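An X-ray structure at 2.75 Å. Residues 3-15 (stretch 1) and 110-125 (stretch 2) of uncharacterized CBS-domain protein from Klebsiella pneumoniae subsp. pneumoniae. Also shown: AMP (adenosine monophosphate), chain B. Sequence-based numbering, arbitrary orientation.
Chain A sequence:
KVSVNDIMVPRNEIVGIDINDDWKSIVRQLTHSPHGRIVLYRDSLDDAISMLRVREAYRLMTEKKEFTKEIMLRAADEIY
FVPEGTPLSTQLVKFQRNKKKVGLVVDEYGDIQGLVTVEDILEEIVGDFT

Stretch 1 3-15: SVNDIMVPRNEIV
Stretch 2, residues 110-125: GDIQGLVTVEDILEEI

Stretch 1 opens with a short, weakly bonded helical turn at about Val 4 to Ile 7, passes through an extended Met 8 (phi/psi -56/152) into a two-residue strand, Val 9 and Pro 10, and then tightens into a 3-10 segment, Arg 11 to Glu 13. Stretch 2 runs as a strand from Ile 112 to Thr 117, kinked locally at Gln 113 (-99/-35) but extended at Leu 115 (-120/137), and turns directly into a helix at Val 118. The strands are antiparallel. Val 9 and Leu 115 form the hydrogen-bonded pair, CA to CA 4.8 Å: Val 9 N donates to Leu 115 O at 2.6 Å, and Leu 115 N returns to Val 9 O at 2.8 Å. Pro 10 faces Gly 114 at the next, non-hydrogen-bonded position, CA to CA 4.4 Å, where the backbone N does not point at the partner strand, so proline's missing N-H costs no bond to stretch 2. Just beyond the ladder, Arg 11 N donates to Gln 113 O at 2.8 Å, while the 3-10 turn is held by Glu 13 N to Pro 10 O at 2.7 Å.

Gly 114 is almost fully extended (-176/-170) and lets the strands close up: Val 9 O lies 2.9 Å from Gly 114 CA and Met 8 SD 3.7 Å from the same CA, and a CB here would clash with both Val 9 O and Met 8 SD. Met 8 (chi p, t, p) thus lays its thioether over the glycine, and Met 8 CA makes a CA-H...O contact with Leu 115 O at 3.0 Å.

Val 9 (chi1 t) and Leu 115 (chi1 t, chi2 -34°) share one face of the sheet, their CB atoms 4.1 Å apart, so two branched aliphatic side chains lie side by side and shield each other from solvent. Ile 14 (m, t) points toward stretch 2; Ile 14 CD1 reaches Leu 115 CB and Ile 112 CG2, each at 4.1 Å, so a long aliphatic chain bridges two strand residues.

At the other end Ile 7 (chi1 p, chi2 105°) spans strand and helix. Ile 7 CD1 approaches Val 116 CG2 tightly at 3.2 Å and Ile 121 CG1 at 3.8 Å, while Ile 7 CG2 meets the aliphatic Glu 124 CG at 3.3 Å. Val 4 CG2 (chi1 121°) adds a looser contact to Val 116 CG2 (chi1 p), 4.1 Å; both residues are buried, and valine's compact methyls suit the packing beside Ile 7.

Arg 11, its first three chi angles all t, stretches back along stretch 2. Arg 11 NH1 donates to Ile 112 O at 2.7 Å, the carbonyl lying at the guanidinium edge. The salt bridge from Arg 11 NH1 to Asp 111 OD2, 3.5 Å, is one of charge alone, since the oxygen lies well out of the guanidinium plane.

Each helix start has a hydroxyl cap: Ser 3 OG accepts from Asn 5 N at 3.0 Å, and Thr 117 OG1, whose placement is less certain, from Asp 120 N at 3.0 Å. Both stretches also hold AMP. Val 15 N donates to AMP N1 at 2.9 Å and Val 15 O accepts from AMP N6 at 3.1 Å, reading the adenine edge, while Asp 120 OD2 and OD1 accept from the ribose hydroxyls AMP O2' and O3' at 2.6 and 2.8 Å.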

# COMPACT_ATOMS: atom_id res chain seq x y z
N SER A 3 -10.91 -15.30 6.92
CA SER A 3 -9.77 -14.52 7.40
C SER A 3 -9.22 -13.57 6.35
O SER A 3 -9.54 -13.67 5.16
CB SER A 3 -8.65 -15.44 7.87
OG SER A 3 -7.71 -15.68 6.83
N VAL A 4 -8.36 -12.67 6.81
CA VAL A 4 -7.69 -11.73 5.95
C VAL A 4 -7.07 -12.41 4.72
O VAL A 4 -7.07 -11.86 3.62
CB VAL A 4 -6.66 -10.92 6.77
CG1 VAL A 4 -5.25 -11.07 6.25
CG2 VAL A 4 -7.07 -9.46 6.85
N ASN A 5 -6.57 -13.64 4.92
CA ASN A 5 -5.90 -14.40 3.87
C ASN A 5 -6.80 -14.64 2.68
O ASN A 5 -6.33 -14.72 1.54
CB ASN A 5 -5.40 -15.75 4.41
CG ASN A 5 -4.47 -15.62 5.63
OD1 ASN A 5 -3.96 -14.53 5.93
ND2 ASN A 5 -4.26 -16.73 6.32
N ASP A 6 -8.10 -14.72 2.93
CA ASP A 6 -9.06 -15.06 1.90
C ASP A 6 -9.34 -13.93 0.91
O ASP A 6 -9.74 -14.18 -0.23
CB ASP A 6 -10.34 -15.58 2.53
CG ASP A 6 -10.07 -16.76 3.42
OD1 ASP A 6 -9.50 -17.75 2.89
OD2 ASP A 6 -10.38 -16.70 4.62
N ILE A 7 -9.11 -12.68 1.34
CA ILE A 7 -9.52 -11.51 0.54
C ILE A 7 -8.41 -10.56 0.13
O ILE A 7 -8.62 -9.71 -0.74
CB ILE A 7 -10.68 -10.73 1.21
CG1 ILE A 7 -10.38 -10.46 2.69
CG2 ILE A 7 -11.96 -11.54 1.11
CD1 ILE A 7 -10.01 -9.08 2.98
N MET A 8 -7.24 -10.68 0.74
CA MET A 8 -6.09 -9.87 0.36
C MET A 8 -5.77 -10.03 -1.13
O MET A 8 -6.07 -11.06 -1.72
CB MET A 8 -4.86 -10.26 1.19
CG MET A 8 -4.41 -11.68 0.94
SD MET A 8 -2.89 -12.14 1.76
CE MET A 8 -3.35 -12.06 3.45
N VAL A 9 -5.18 -9.00 -1.74
CA VAL A 9 -4.61 -9.10 -3.08
C VAL A 9 -3.25 -9.80 -2.92
O VAL A 9 -2.44 -9.37 -2.09
CB VAL A 9 -4.41 -7.70 -3.71
CG1 VAL A 9 -3.59 -7.77 -5.00
CG2 VAL A 9 -5.74 -7.03 -3.97
N PRO A 10 -3.00 -10.87 -3.69
CA PRO A 10 -1.78 -11.64 -3.47
C PRO A 10 -0.52 -10.82 -3.73
O PRO A 10 -0.52 -9.94 -4.60
CB PRO A 10 -1.88 -12.79 -4.48
CG PRO A 10 -3.30 -12.81 -4.92
CD PRO A 10 -3.78 -11.40 -4.83
N ARG A 11 0.53 -11.11 -2.97
CA ARG A 11 1.79 -10.38 -3.05
C ARG A 11 2.20 -10.05 -4.49
O ARG A 11 2.46 -8.89 -4.81
CB ARG A 11 2.88 -11.16 -2.32
CG ARG A 11 4.32 -10.68 -2.54
CD ARG A 11 5.23 -11.66 -1.83
NE ARG A 11 6.65 -11.33 -2.00
CZ ARG A 11 7.46 -11.01 -1.00
NH1 ARG A 11 6.99 -10.97 0.25
NH2 ARG A 11 8.73 -10.73 -1.24
N ASN A 12 2.23 -11.06 -5.36
CA ASN A 12 2.59 -10.89 -6.78
C ASN A 12 1.82 -9.80 -7.53
O ASN A 12 2.29 -9.26 -8.54
CB ASN A 12 2.43 -12.23 -7.54
CG ASN A 12 1.21 -13.05 -7.06
OD1 ASN A 12 1.13 -13.48 -5.88
ND2 ASN A 12 0.27 -13.30 -7.97
N GLU A 13 0.63 -9.47 -7.03
CA GLU A 13 -0.27 -8.56 -7.72
C GLU A 13 -0.30 -7.19 -7.07
O GLU A 13 -1.14 -6.35 -7.41
CB GLU A 13 -1.67 -9.12 -7.67
CG GLU A 13 -1.75 -10.58 -7.97
CD GLU A 13 -2.86 -10.85 -8.94
OE1 GLU A 13 -3.95 -11.31 -8.52
OE2 GLU A 13 -2.64 -10.55 -10.13
N ILE A 14 0.59 -6.96 -6.12
CA ILE A 14 0.70 -5.67 -5.47
C ILE A 14 1.40 -4.71 -6.42
O ILE A 14 2.52 -4.97 -6.86
CB ILE A 14 1.46 -5.77 -4.14
CG1 ILE A 14 0.70 -6.69 -3.18
CG2 ILE A 14 1.60 -4.41 -3.51
CD1 ILE A 14 1.27 -6.81 -1.78
N VAL A 15 0.72 -3.61 -6.76
CA VAL A 15 1.33 -2.52 -7.53
C VAL A 15 2.13 -1.59 -6.61
O VAL A 15 1.62 -1.03 -5.64
CB VAL A 15 0.29 -1.68 -8.30
CG1 VAL A 15 0.98 -0.58 -9.08
CG2 VAL A 15 -0.53 -2.56 -9.25
N GLY A 110 8.07 -11.50 8.72
CA GLY A 110 8.11 -10.16 8.14
C GLY A 110 7.90 -10.24 6.65
O GLY A 110 8.20 -9.30 5.93
N ASP A 111 7.34 -11.36 6.20
CA ASP A 111 7.17 -11.61 4.80
C ASP A 111 5.77 -11.23 4.29
O ASP A 111 4.75 -11.85 4.67
CB ASP A 111 7.42 -13.09 4.55
CG ASP A 111 8.08 -13.33 3.25
OD1 ASP A 111 9.29 -13.01 3.16
OD2 ASP A 111 7.40 -13.79 2.31
N ILE A 112 5.74 -10.23 3.41
CA ILE A 112 4.50 -9.71 2.87
C ILE A 112 3.81 -10.77 2.05
O ILE A 112 4.41 -11.32 1.13
CB ILE A 112 4.74 -8.48 2.02
CG1 ILE A 112 5.49 -7.42 2.83
CG2 ILE A 112 3.42 -7.90 1.55
CD1 ILE A 112 6.02 -6.26 2.00
N GLN A 113 2.55 -11.05 2.41
CA GLN A 113 1.70 -12.04 1.73
C GLN A 113 0.73 -11.38 0.75
O GLN A 113 0.39 -11.95 -0.30
CB GLN A 113 0.86 -12.84 2.74
CG GLN A 113 1.65 -13.50 3.83
CD GLN A 113 2.61 -14.53 3.29
OE1 GLN A 113 2.19 -15.55 2.73
NE2 GLN A 113 3.91 -14.28 3.44
N GLY A 114 0.25 -10.19 1.12
CA GLY A 114 -0.70 -9.50 0.26
C GLY A 114 -1.12 -8.12 0.71
O GLY A 114 -0.55 -7.54 1.66
N LEU A 115 -2.12 -7.59 0.03
CA LEU A 115 -2.65 -6.27 0.33
C LEU A 115 -4.13 -6.43 0.71
O LEU A 115 -4.87 -7.17 0.06
CB LEU A 115 -2.49 -5.40 -0.91
CG LEU A 115 -2.91 -3.94 -1.07
CD1 LEU A 115 -4.16 -3.58 -0.31
CD2 LEU A 115 -1.76 -3.03 -0.68
N VAL A 116 -4.56 -5.73 1.76
CA VAL A 116 -5.96 -5.76 2.18
C VAL A 116 -6.50 -4.34 2.44
O VAL A 116 -5.73 -3.44 2.80
CB VAL A 116 -6.15 -6.68 3.41
CG1 VAL A 116 -5.52 -6.07 4.67
CG2 VAL A 116 -7.62 -6.98 3.64
N THR A 117 -7.79 -4.14 2.21
CA THR A 117 -8.40 -2.83 2.41
C THR A 117 -9.74 -2.96 3.11
O THR A 117 -10.42 -3.98 2.98
CB THR A 117 -8.66 -2.09 1.08
OG1 THR A 117 -9.70 -2.77 0.35
CG2 THR A 117 -7.39 -1.98 0.23
N VAL A 118 -10.14 -1.91 3.83
CA VAL A 118 -11.43 -1.91 4.49
C VAL A 118 -12.56 -2.06 3.49
O VAL A 118 -13.48 -2.84 3.73
CB VAL A 118 -11.68 -0.65 5.30
CG1 VAL A 118 -12.36 -1.02 6.60
CG2 VAL A 118 -10.37 0.06 5.57
N GLU A 119 -12.50 -1.33 2.37
CA GLU A 119 -13.46 -1.54 1.30
C GLU A 119 -13.59 -3.06 1.13
O GLU A 119 -14.70 -3.59 1.22
CB GLU A 119 -13.02 -0.88 -0.00
N ASP A 120 -12.46 -3.74 0.97
CA ASP A 120 -12.46 -5.19 0.76
C ASP A 120 -13.11 -6.00 1.87
O ASP A 120 -13.88 -6.93 1.59
CB ASP A 120 -11.03 -5.71 0.56
CG ASP A 120 -10.35 -5.08 -0.63
OD1 ASP A 120 -11.07 -4.53 -1.51
OD2 ASP A 120 -9.10 -5.11 -0.66
N ILE A 121 -12.80 -5.67 3.12
CA ILE A 121 -13.33 -6.42 4.25
C ILE A 121 -14.87 -6.32 4.36
O ILE A 121 -15.58 -7.34 4.43
CB ILE A 121 -12.62 -6.02 5.55
CG1 ILE A 121 -11.12 -6.37 5.42
CG2 ILE A 121 -13.27 -6.72 6.76
CD1 ILE A 121 -10.24 -5.80 6.48
N LEU A 122 -15.36 -5.08 4.32
CA LEU A 122 -16.79 -4.80 4.41
C LEU A 122 -17.55 -5.51 3.31
O LEU A 122 -18.48 -6.26 3.60
CB LEU A 122 -17.06 -3.29 4.36
CG LEU A 122 -16.42 -2.48 5.49
CD1 LEU A 122 -16.20 -1.05 5.07
CD2 LEU A 122 -17.26 -2.56 6.75
N GLU A 123 -17.13 -5.29 2.07
CA GLU A 123 -17.82 -5.87 0.92
C GLU A 123 -17.91 -7.38 1.02
O GLU A 123 -18.84 -7.99 0.51
CB GLU A 123 -17.12 -5.49 -0.37
CG GLU A 123 -17.54 -4.14 -0.89
CD GLU A 123 -16.47 -3.46 -1.73
OE1 GLU A 123 -16.10 -4.02 -2.81
OE2 GLU A 123 -15.99 -2.37 -1.32
N GLU A 124 -16.93 -7.96 1.70
CA GLU A 124 -16.91 -9.39 1.86
C GLU A 124 -17.93 -9.76 2.92
O GLU A 124 -18.86 -10.54 2.66
CB GLU A 124 -15.52 -9.88 2.25
CG GLU A 124 -15.16 -11.21 1.60
CD GLU A 124 -15.91 -12.39 2.20
OE1 GLU A 124 -16.04 -12.45 3.45
OE2 GLU A 124 -16.35 -13.27 1.42
N ILE A 125 -17.78 -9.17 4.11
CA ILE A 125 -18.72 -9.41 5.19
C ILE A 125 -20.18 -9.36 4.69
O ILE A 125 -20.92 -10.35 4.81
CB ILE A 125 -18.46 -8.47 6.37
CG1 ILE A 125 -17.10 -8.81 6.98
CG2 ILE A 125 -19.57 -8.61 7.40
CD1 ILE A 125 -16.57 -7.81 7.95
P AMP B . -8.41 1.72 -5.81
O1P AMP B . -8.09 1.18 -7.20
O2P AMP B . -7.25 2.33 -5.06
O3P AMP B . -9.67 2.54 -5.71
O5' AMP B . -8.81 0.40 -4.95
C5' AMP B . -9.57 -0.68 -5.50
C4' AMP B . -9.12 -2.02 -4.93
O4' AMP B . -7.97 -2.50 -5.62
C3' AMP B . -8.75 -1.98 -3.45
O3' AMP B . -9.84 -2.29 -2.56
C2' AMP B . -7.65 -3.01 -3.33
O2' AMP B . -8.18 -4.28 -2.99
C1' AMP B . -7.03 -3.10 -4.71
N9 AMP B . -5.75 -2.36 -4.61
C8 AMP B . -5.64 -1.14 -4.07
N7 AMP B . -4.36 -0.70 -4.09
C5 AMP B . -3.61 -1.65 -4.64
C6 AMP B . -2.18 -1.80 -4.94
N6 AMP B . -1.31 -0.79 -4.64
N1 AMP B . -1.78 -2.95 -5.52
C2 AMP B . -2.65 -3.95 -5.82
N3 AMP B . -3.97 -3.88 -5.56
C4 AMP B . -4.52 -2.76 -4.98